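Local coordinates for oligoribonuclease (Colwellia psychrerythraea, PDB 6A4D) that hydrolyses small RNAs as an exonuclease, degrading short oligoribonucleotides to mononucleotides, at the interface of chains A and B. Coordinates in Å, arbitrary orientation; residue numbers count along the deposited sequence, not the author numbering. Chains: chain A/B, Oligoribonuclease.

Contact 1: the interface of chains A and B. Residues chain A 147, 181-184; chain B 181-184.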
loop_
_atom_site.group_PDB
_atom_site.type_symbol
_atom_site.label_atom_id
_atom_site.label_comp_id
_atom_site.label_asym_id
_atom_site.label_seq_id
_atom_site.Cartn_x
_atom_site.Cartn_y
_atom_site.Cartn_z
ATOM N N TRP A 147 -3.809 -6.770 18.186
ATOM C CA TRP A 147 -3.020 -6.518 19.352
ATOM C C TRP A 147 -3.815 -5.717 20.369
ATOM O O TRP A 147 -3.494 -5.773 21.536
ATOM C CB TRP A 147 -1.728 -5.729 19.018
ATOM C CG TRP A 147 -0.727 -6.425 18.170
ATOM C CD1 TRP A 147 -0.746 -7.718 17.791
ATOM C CD2 TRP A 147 0.472 -5.851 17.585
ATOM N NE1 TRP A 147 0.340 -7.987 16.984
ATOM C CE2 TRP A 147 1.099 -6.858 16.852
ATOM C CE3 TRP A 147 1.009 -4.576 17.550
ATOM C CZ2 TRP A 147 2.273 -6.652 16.166
ATOM C CZ3 TRP A 147 2.201 -4.362 16.890
ATOM C CH2 TRP A 147 2.809 -5.379 16.178
ATOM N N PHE A 181 -2.634 3.871 21.060
ATOM C CA PHE A 181 -1.974 2.638 20.603
ATOM C C PHE A 181 -0.525 2.787 20.373
ATOM O O PHE A 181 0.165 1.820 20.399
ATOM C CB PHE A 181 -2.693 2.168 19.328
ATOM C CG PHE A 181 -2.352 0.771 18.844
ATOM C CD1 PHE A 181 -2.055 -0.290 19.709
ATOM C CD2 PHE A 181 -2.479 0.496 17.473
ATOM C CE1 PHE A 181 -1.801 -1.549 19.192
ATOM C CE2 PHE A 181 -2.267 -0.761 16.965
ATOM C CZ PHE A 181 -1.926 -1.791 17.813
ATOM N N PHE A 182 -0.028 4.003 20.246
ATOM C CA PHE A 182 1.364 4.244 20.109
ATOM C C PHE A 182 1.902 4.790 21.394
ATOM O O PHE A 182 1.222 5.538 22.077
ATOM C CB PHE A 182 1.556 5.283 18.996
ATOM C CG PHE A 182 1.438 4.711 17.628
ATOM C CD1 PHE A 182 2.494 3.993 17.078
ATOM C CD2 PHE A 182 0.284 4.819 16.919
ATOM C CE1 PHE A 182 2.412 3.457 15.802
ATOM C CE2 PHE A 182 0.172 4.243 15.641
ATOM C CZ PHE A 182 1.241 3.578 15.097
ATOM N N LYS A 183 3.166 4.504 21.674
ATOM C CA LYS A 183 3.779 4.890 22.944
ATOM C C LYS A 183 4.177 6.363 22.856
ATOM O O LYS A 183 3.650 7.183 23.609
ATOM C CB LYS A 183 4.993 4.011 23.262
ATOM C CG LYS A 183 5.098 3.649 24.704
ATOM C CD LYS A 183 6.387 2.902 25.017
ATOM C CE LYS A 183 6.431 1.491 24.497
ATOM N NZ LYS A 183 5.254 0.709 24.919
ATOM N N LEU A 184 5.059 6.707 21.925
ATOM C CA LEU A 184 5.455 8.116 21.710
ATOM C C LEU A 184 5.018 9.135 22.782
ATOM O O LEU A 184 5.377 9.044 23.961
ATOM C CB LEU A 184 4.952 8.607 20.339
ATOM C CG LEU A 184 3.499 9.103 20.185
ATOM C CD1 LEU A 184 3.329 10.604 20.338
ATOM C CD2 LEU A 184 3.026 8.739 18.805
ATOM N N PHE B 181 7.502 1.107 20.304
ATOM C CA PHE B 181 6.662 2.173 19.719
ATOM C C PHE B 181 5.182 2.015 19.965
ATOM O O PHE B 181 4.507 3.004 20.093
ATOM C CB PHE B 181 6.975 2.240 18.234
ATOM C CG PHE B 181 6.443 3.429 17.491
ATOM C CD1 PHE B 181 6.354 4.658 18.041
ATOM C CD2 PHE B 181 6.157 3.291 16.103
ATOM C CE1 PHE B 181 5.900 5.712 17.289
ATOM C CE2 PHE B 181 5.725 4.336 15.361
ATOM C CZ PHE B 181 5.640 5.567 15.929
ATOM N N PHE B 182 4.668 0.785 20.029
ATOM C CA PHE B 182 3.264 0.550 20.368
ATOM C C PHE B 182 3.139 0.445 21.858
ATOM O O PHE B 182 4.045 0.082 22.566
ATOM C CB PHE B 182 2.697 -0.706 19.672
ATOM C CG PHE B 182 2.539 -0.540 18.153
ATOM C CD1 PHE B 182 1.400 0.021 17.615
ATOM C CD2 PHE B 182 3.554 -0.894 17.276
ATOM C CE1 PHE B 182 1.245 0.181 16.217
ATOM C CE2 PHE B 182 3.389 -0.771 15.884
ATOM C CZ PHE B 182 2.273 -0.210 15.353
ATOM N N LYS B 183 1.965 0.790 22.307
ATOM C CA LYS B 183 1.564 0.717 23.682
ATOM C C LYS B 183 0.546 -0.405 23.756
ATOM O O LYS B 183 -0.629 -0.157 23.484
ATOM C CB LYS B 183 0.857 2.039 23.994
ATOM C CG LYS B 183 0.459 2.212 25.420
ATOM C CD LYS B 183 -0.661 3.223 25.518
ATOM C CE LYS B 183 -0.201 4.637 25.315
ATOM N NZ LYS B 183 -1.361 5.442 24.866
ATOM N N LEU B 184 0.967 -1.616 24.087
ATOM C CA LEU B 184 0.023 -2.718 24.042
ATOM C C LEU B 184 -0.684 -2.828 25.384
ATOM O O LEU B 184 -1.853 -2.466 25.491
ATOM C CB LEU B 184 0.701 -4.032 23.666
ATOM C CG LEU B 184 1.534 -4.065 22.382
ATOM C CD1 LEU B 184 1.850 -5.518 22.097
ATOM C CD2 LEU B 184 0.862 -3.413 21.170
HETATM O O HOH W 1 5.336 -2.333 23.771
#
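A:Phe182 and B:Phe182 run parallel at the two-fold centre of this oligoribonuclease, a DEDD-family exonuclease. The CE1 edges of A:Phe182 and B:Phe182 come to 3.5 Å. Each of these rings presents its CD1/CE1 edge to the face of the partner chain's Phe181. B:Phe182 CD1 stands over the centre of the A:Phe181 ring, and A:Phe182 CD1 over that of B:Phe181. A:Phe181 CG is anti to the backbone N (chi1 -168°), which keeps the ring beside its own carbonyl and under B:Phe182. One face of B:Phe182 takes the indole edge of A:Trp147 at near right angles, with CZ3 3.7 Å from B:Phe182 CD2. The opposite face looks toward A:Phe182. Farther out, the methyl CD2 of B:Leu184 touches both A:Phe181 CE1 and A:Trp147 CE3, each at 3.8 Å. The backbones form an antiparallel bridge around the Phe182 pair. B:Lys183 N bonds to A:Phe181 O at 2.8 Å, and A:Lys183 N to B:Phe181 O in return. At the rim the A:Lys183 chain turns back near its end (chi3 -72°, chi4 -53°), bringing the ammonium NZ to B:Phe182 O at 2.7 Å. Water 1 also joins these two atoms.

Contact 2: the interface of chains A and B. Residues chain A 111, 136, 138-139, 141-142, 145; chain B 131-134.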
loop_
_atom_site.group_PDB
_atom_site.type_symbol
_atom_site.label_atom_id
_atom_site.label_comp_id
_atom_site.label_asym_id
_atom_site.label_seq_id
_atom_site.Cartn_x
_atom_site.Cartn_y
_atom_site.Cartn_z
ATOM N N SER A 111 -6.158 2.155 3.158
ATOM C CA SER A 111 -5.983 1.331 1.942
ATOM C C SER A 111 -5.580 2.216 0.763
ATOM O O SER A 111 -6.077 2.100 -0.391
ATOM C CB SER A 111 -7.231 0.474 1.658
ATOM O OG SER A 111 -7.249 -0.632 2.528
ATOM N N ASP A 136 -0.476 4.010 5.398
ATOM C CA ASP A 136 -1.736 3.329 5.278
ATOM C C ASP A 136 -2.308 3.103 6.681
ATOM O O ASP A 136 -1.836 2.266 7.382
ATOM C CB ASP A 136 -1.518 1.994 4.516
ATOM C CG ASP A 136 -2.827 1.259 4.214
ATOM O OD1 ASP A 136 -3.887 1.680 4.719
ATOM O OD2 ASP A 136 -2.781 0.205 3.514
ATOM N N SER A 138 -5.025 1.755 7.548
ATOM C CA SER A 138 -5.602 0.426 7.663
ATOM C C SER A 138 -4.580 -0.624 8.022
ATOM O O SER A 138 -4.963 -1.630 8.548
ATOM C CB SER A 138 -6.298 0.005 6.372
ATOM O OG SER A 138 -7.262 0.948 6.049
ATOM N N THR A 139 -3.307 -0.382 7.786
ATOM C CA THR A 139 -2.263 -1.227 8.372
ATOM C C THR A 139 -2.365 -1.179 9.861
ATOM O O THR A 139 -2.262 -2.202 10.525
ATOM C CB THR A 139 -0.859 -0.743 7.946
ATOM O OG1 THR A 139 -0.629 -1.176 6.599
ATOM C CG2 THR A 139 0.284 -1.193 8.897
ATOM N N LYS A 141 -4.950 -0.206 11.590
ATOM C CA LYS A 141 -6.188 -0.928 11.903
ATOM C C LYS A 141 -6.060 -2.445 12.014
ATOM O O LYS A 141 -6.572 -3.055 12.961
ATOM C CB LYS A 141 -7.269 -0.573 10.906
ATOM C CG LYS A 141 -8.659 -0.858 11.449
ATOM C CD LYS A 141 -9.603 -1.214 10.316
ATOM C CE LYS A 141 -9.696 -0.116 9.263
ATOM N NZ LYS A 141 -10.353 1.100 9.792
ATOM N N GLU A 142 -5.333 -3.052 11.087
ATOM C CA GLU A 142 -5.098 -4.477 11.187
ATOM C C GLU A 142 -4.221 -4.857 12.389
ATOM O O GLU A 142 -4.473 -5.904 12.969
ATOM C CB GLU A 142 -4.541 -5.022 9.913
ATOM C CG GLU A 142 -5.543 -4.971 8.716
ATOM C CD GLU A 142 -6.715 -5.959 8.907
ATOM O OE1 GLU A 142 -6.438 -7.098 9.323
ATOM O OE2 GLU A 142 -7.903 -5.579 8.692
ATOM N N LYS A 145 -6.706 -4.529 15.473
ATOM C CA LYS A 145 -7.515 -5.751 15.498
ATOM C C LYS A 145 -6.908 -6.906 16.280
ATOM O O LYS A 145 -7.572 -7.564 17.061
ATOM C CB LYS A 145 -7.895 -6.210 14.108
ATOM C CG LYS A 145 -8.929 -5.290 13.493
ATOM C CD LYS A 145 -9.031 -5.422 11.996
ATOM C CE LYS A 145 -9.162 -6.871 11.599
ATOM N NZ LYS A 145 -9.853 -6.939 10.293
ATOM N N HIS B 131 -7.025 -10.984 2.285
ATOM C CA HIS B 131 -7.862 -9.800 2.533
ATOM C C HIS B 131 -7.369 -8.674 1.610
ATOM O O HIS B 131 -6.215 -8.718 1.186
ATOM C CB HIS B 131 -7.666 -9.369 3.993
ATOM C CG HIS B 131 -8.675 -8.386 4.485
ATOM N ND1 HIS B 131 -8.692 -7.062 4.100
ATOM C CD2 HIS B 131 -9.686 -8.527 5.363
ATOM C CE1 HIS B 131 -9.681 -6.438 4.708
ATOM N NE2 HIS B 131 -10.298 -7.301 5.486
ATOM N N TYR B 132 -8.205 -7.695 1.303
ATOM C CA TYR B 132 -7.831 -6.652 0.342
ATOM C C TYR B 132 -6.771 -5.676 0.961
ATOM O O TYR B 132 -6.025 -5.060 0.203
ATOM C CB TYR B 132 -9.050 -5.928 -0.303
ATOM C CG TYR B 132 -9.870 -5.137 0.691
ATOM C CD1 TYR B 132 -9.478 -3.860 1.083
ATOM C CD2 TYR B 132 -11.013 -5.696 1.307
ATOM C CE1 TYR B 132 -10.191 -3.162 2.057
ATOM C CE2 TYR B 132 -11.741 -4.998 2.270
ATOM C CZ TYR B 132 -11.316 -3.739 2.648
ATOM O OH TYR B 132 -12.016 -3.019 3.573
ATOM N N ARG B 133 -6.657 -5.628 2.298
ATOM C CA ARG B 133 -5.729 -4.744 3.002
ATOM C C ARG B 133 -4.306 -5.198 2.944
ATOM O O ARG B 133 -4.035 -6.394 2.791
ATOM C CB ARG B 133 -6.117 -4.579 4.464
ATOM C CG ARG B 133 -7.344 -3.703 4.576
ATOM C CD ARG B 133 -7.775 -3.534 6.013
ATOM N NE ARG B 133 -9.040 -2.800 6.086
ATOM C CZ ARG B 133 -10.023 -3.022 6.972
ATOM N NH1 ARG B 133 -9.903 -3.958 7.922
ATOM N NH2 ARG B 133 -11.141 -2.293 6.916
ATOM N N ASN B 134 -3.409 -4.222 3.074
ATOM C CA ASN B 134 -1.989 -4.444 3.334
ATOM C C ASN B 134 -1.624 -4.156 4.784
ATOM O O ASN B 134 -2.242 -3.326 5.438
ATOM C CB ASN B 134 -1.168 -3.552 2.413
ATOM C CG ASN B 134 -1.441 -3.869 0.963
ATOM O OD1 ASN B 134 -1.708 -5.020 0.678
ATOM N ND2 ASN B 134 -1.452 -2.871 0.071
HETATM O O HOH W 2 -4.693 -1.579 3.191
#
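B:Arg133 reaches across to helix 137-147 of chain A and lies against A:Ser138, A:Lys141 and A:Glu142. This is the close-packed part of a polar subunit contact. The arginine chain is extended from CG to NE, with CG anti to the carbonyl carbon (chi1 -73°), and carries the guanidinium past the helix. NH1 forms a salt bridge with the carboxylate OE2 of A:Glu142 at 2.7 Å, approaching nearly along the C-O axis. The acceptor lies in the guanidinium plane, but the carboxylate is turned 41° from it. The ammonium NZ of A:Lys145 meets the same OE2 on its syn side at 2.9 Å. Two cationic groups therefore grip one oxygen, which would probably favour a charged glutamate. A:Lys141 CE sits over one guanidinium face, 3.5 Å from B:Arg133 NH2. A:Ser138 CB touches the arginine CD at 3.9 Å.

Toward B:Asn134 the contact is looser and partly mediated by water. Water 2 joins A:Asp136 OD2 to the hydroxyl OG of A:Ser111 and to B:Asn134 N. The other carboxylate oxygen, A:Asp136 OD1, receives A:Ser111 N and A:Ser138 N from opposite faces, which holds the carboxylate in place. At the other end of B:Asn134, the hydroxyl OG1 of A:Thr139 donates to B:Asn134 O at 2.9 Å, from above the carbonyl plane.

Contact 3: the interface of chains A and B. Residues chain A 40, 135, 140, 174, 178, 182, 184; chain B 139, 143, 147.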
loop_
_atom_site.group_PDB
_atom_site.type_symbol
_atom_site.label_atom_id
_atom_site.label_comp_id
_atom_site.label_asym_id
_atom_site.label_seq_id
_atom_site.Cartn_x
_atom_site.Cartn_y
_atom_site.Cartn_z
ATOM N N LEU A 40 -0.314 15.785 12.657
ATOM C CA LEU A 40 -1.694 15.597 12.162
ATOM C C LEU A 40 -2.621 16.797 12.240
ATOM O O LEU A 40 -3.830 16.668 12.095
ATOM C CB LEU A 40 -2.355 14.372 12.791
ATOM C CG LEU A 40 -1.577 13.068 12.723
ATOM C CD1 LEU A 40 -2.458 11.971 13.331
ATOM C CD2 LEU A 40 -1.129 12.739 11.312
ATOM N N LEU A 135 1.529 5.679 3.623
ATOM C CA LEU A 135 1.166 5.714 5.009
ATOM C C LEU A 135 -0.313 5.269 5.088
ATOM O O LEU A 135 -1.235 6.006 4.837
ATOM C CB LEU A 135 1.436 7.074 5.562
ATOM C CG LEU A 135 1.367 7.157 7.077
ATOM C CD1 LEU A 135 1.802 8.530 7.524
ATOM C CD2 LEU A 135 -0.035 6.885 7.619
ATOM N N ILE A 140 -2.600 0.008 10.396
ATOM C CA ILE A 140 -2.594 0.198 11.862
ATOM C C ILE A 140 -3.888 -0.376 12.366
ATOM O O ILE A 140 -3.898 -0.994 13.391
ATOM C CB ILE A 140 -2.460 1.680 12.299
ATOM C CG1 ILE A 140 -1.164 2.244 11.703
ATOM C CG2 ILE A 140 -2.347 1.795 13.846
ATOM C CD1 ILE A 140 -1.301 3.699 11.476
ATOM N N LEU A 174 -6.278 7.940 12.727
ATOM C CA LEU A 174 -4.870 7.879 13.041
ATOM C C LEU A 174 -4.543 8.658 14.316
ATOM O O LEU A 174 -3.683 8.240 15.077
ATOM C CB LEU A 174 -4.011 8.348 11.860
ATOM C CG LEU A 174 -2.492 8.316 12.069
ATOM C CD1 LEU A 174 -1.949 6.919 12.322
ATOM C CD2 LEU A 174 -1.763 8.962 10.907
ATOM N N ARG A 178 -2.710 7.303 17.470
ATOM C CA ARG A 178 -1.644 8.064 18.081
ATOM C C ARG A 178 -1.771 8.159 19.618
ATOM O O ARG A 178 -0.800 7.950 20.346
ATOM C CB ARG A 178 -1.615 9.471 17.486
ATOM C CG ARG A 178 -0.375 10.198 17.930
ATOM C CD ARG A 178 -0.306 11.589 17.367
ATOM N NE ARG A 178 1.090 11.968 17.389
ATOM C CZ ARG A 178 1.532 13.207 17.330
ATOM N NH1 ARG A 178 2.840 13.417 17.376
ATOM N NH2 ARG A 178 0.670 14.219 17.191
ATOM N N PHE A 182 -0.028 4.003 20.246
ATOM C CA PHE A 182 1.364 4.244 20.109
ATOM C C PHE A 182 1.902 4.790 21.394
ATOM O O PHE A 182 1.222 5.538 22.077
ATOM C CB PHE A 182 1.556 5.283 18.996
ATOM C CG PHE A 182 1.438 4.711 17.628
ATOM C CD1 PHE A 182 2.494 3.993 17.078
ATOM C CD2 PHE A 182 0.284 4.819 16.919
ATOM C CE1 PHE A 182 2.412 3.457 15.802
ATOM C CE2 PHE A 182 0.172 4.243 15.641
ATOM C CZ PHE A 182 1.241 3.578 15.097
ATOM N N LEU A 184 5.059 6.707 21.925
ATOM C CA LEU A 184 5.455 8.116 21.710
ATOM C C LEU A 184 5.018 9.135 22.782
ATOM O O LEU A 184 5.377 9.044 23.961
ATOM C CB LEU A 184 4.952 8.607 20.339
ATOM C CG LEU A 184 3.499 9.103 20.185
ATOM C CD1 LEU A 184 3.329 10.604 20.338
ATOM C CD2 LEU A 184 3.026 8.739 18.805
ATOM N N THR B 139 4.740 1.858 6.546
ATOM C CA THR B 139 3.830 2.813 7.139
ATOM C C THR B 139 4.338 3.121 8.586
ATOM O O THR B 139 4.395 4.284 9.017
ATOM C CB THR B 139 2.406 2.233 7.195
ATOM O OG1 THR B 139 1.863 2.211 5.888
ATOM C CG2 THR B 139 1.458 3.078 8.113
ATOM N N LEU B 143 5.798 6.655 10.325
ATOM C CA LEU B 143 5.346 7.295 11.552
ATOM C C LEU B 143 6.464 7.412 12.555
ATOM O O LEU B 143 6.524 8.375 13.257
ATOM C CB LEU B 143 4.172 6.531 12.156
ATOM C CG LEU B 143 2.885 6.540 11.327
ATOM C CD1 LEU B 143 1.906 5.491 11.850
ATOM C CD2 LEU B 143 2.258 7.914 11.301
ATOM N N TRP B 147 7.473 10.679 14.626
ATOM C CA TRP B 147 6.954 10.707 15.949
ATOM C C TRP B 147 7.931 10.204 17.011
ATOM O O TRP B 147 7.830 10.629 18.149
ATOM C CB TRP B 147 5.658 9.883 16.069
ATOM C CG TRP B 147 4.500 10.425 15.384
ATOM C CD1 TRP B 147 4.406 11.613 14.732
ATOM C CD2 TRP B 147 3.258 9.760 15.176
ATOM N NE1 TRP B 147 3.188 11.730 14.143
ATOM C CE2 TRP B 147 2.455 10.617 14.391
ATOM C CE3 TRP B 147 2.745 8.539 15.577
ATOM C CZ2 TRP B 147 1.139 10.318 14.031
ATOM C CZ3 TRP B 147 1.407 8.213 15.185
ATOM C CH2 TRP B 147 0.636 9.109 14.415
#
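B:Trp147 reaches from the end of helix 137-147 into chain A, where A:Arg178 of helix 163-180 runs over its indole. This is an apolar subunit contact, with a cation-pi contact on one face of the indole. The arginine is extended, its CG anti to the backbone N (chi1 -170°), and crosses the ring obliquely. CB lies 3.8 Å from B:Trp147 CH2, and CG touches CH2 and CZ3. CD moves on toward CZ2. NE stands over the six-membered ring, 3.7 Å from its centroid. CZ passes NE1 and CE2, and NH1 lies over the five-membered ring. The guanidinium is tilted 28° from the indole. On the opposite face sits CD2 of B:Leu143, from the same helix. The other methyl of B:Leu143, CD1, meets A:Ile140 CD1 tip to tip at 3.7 Å. A:Phe182 CZ also reaches B:Leu143 CD1, at 3.8 Å, while its ring meets the indole edge as the twin of the A:Trp147 contact. A:Leu174 CD1 approaches the indole tip at CH2, 4.0 Å away. An alanine in place of B:Trp147 would probably leave the A:Arg178 guanidinium without its aromatic partner and open a gap beside A:Leu174. By burying the indole in the partner subunit, the site ties the two chains together.

Contacts 1 and 3, about 10 Å apart between C-alpha centres, share A:Phe182 and the poorly ordered A:Leu184. The centre of contact 2 lies about 17 Å from that of contact 1 and about 14 Å from that of contact 3. Helix 137-147 enters all three: chain A supplies it to contacts 1 and 2, and both chains to contact 3. Strand 134-136 serves contacts 2 and 3. Each contact has a two-fold twin. Together the C-terminal tails, helix and strand join the two copies of the deposited assembly, probably the biological dimer. A:Ser111 and A:Ser138 of contact 2 also line a nucleotide pocket, beside the interface.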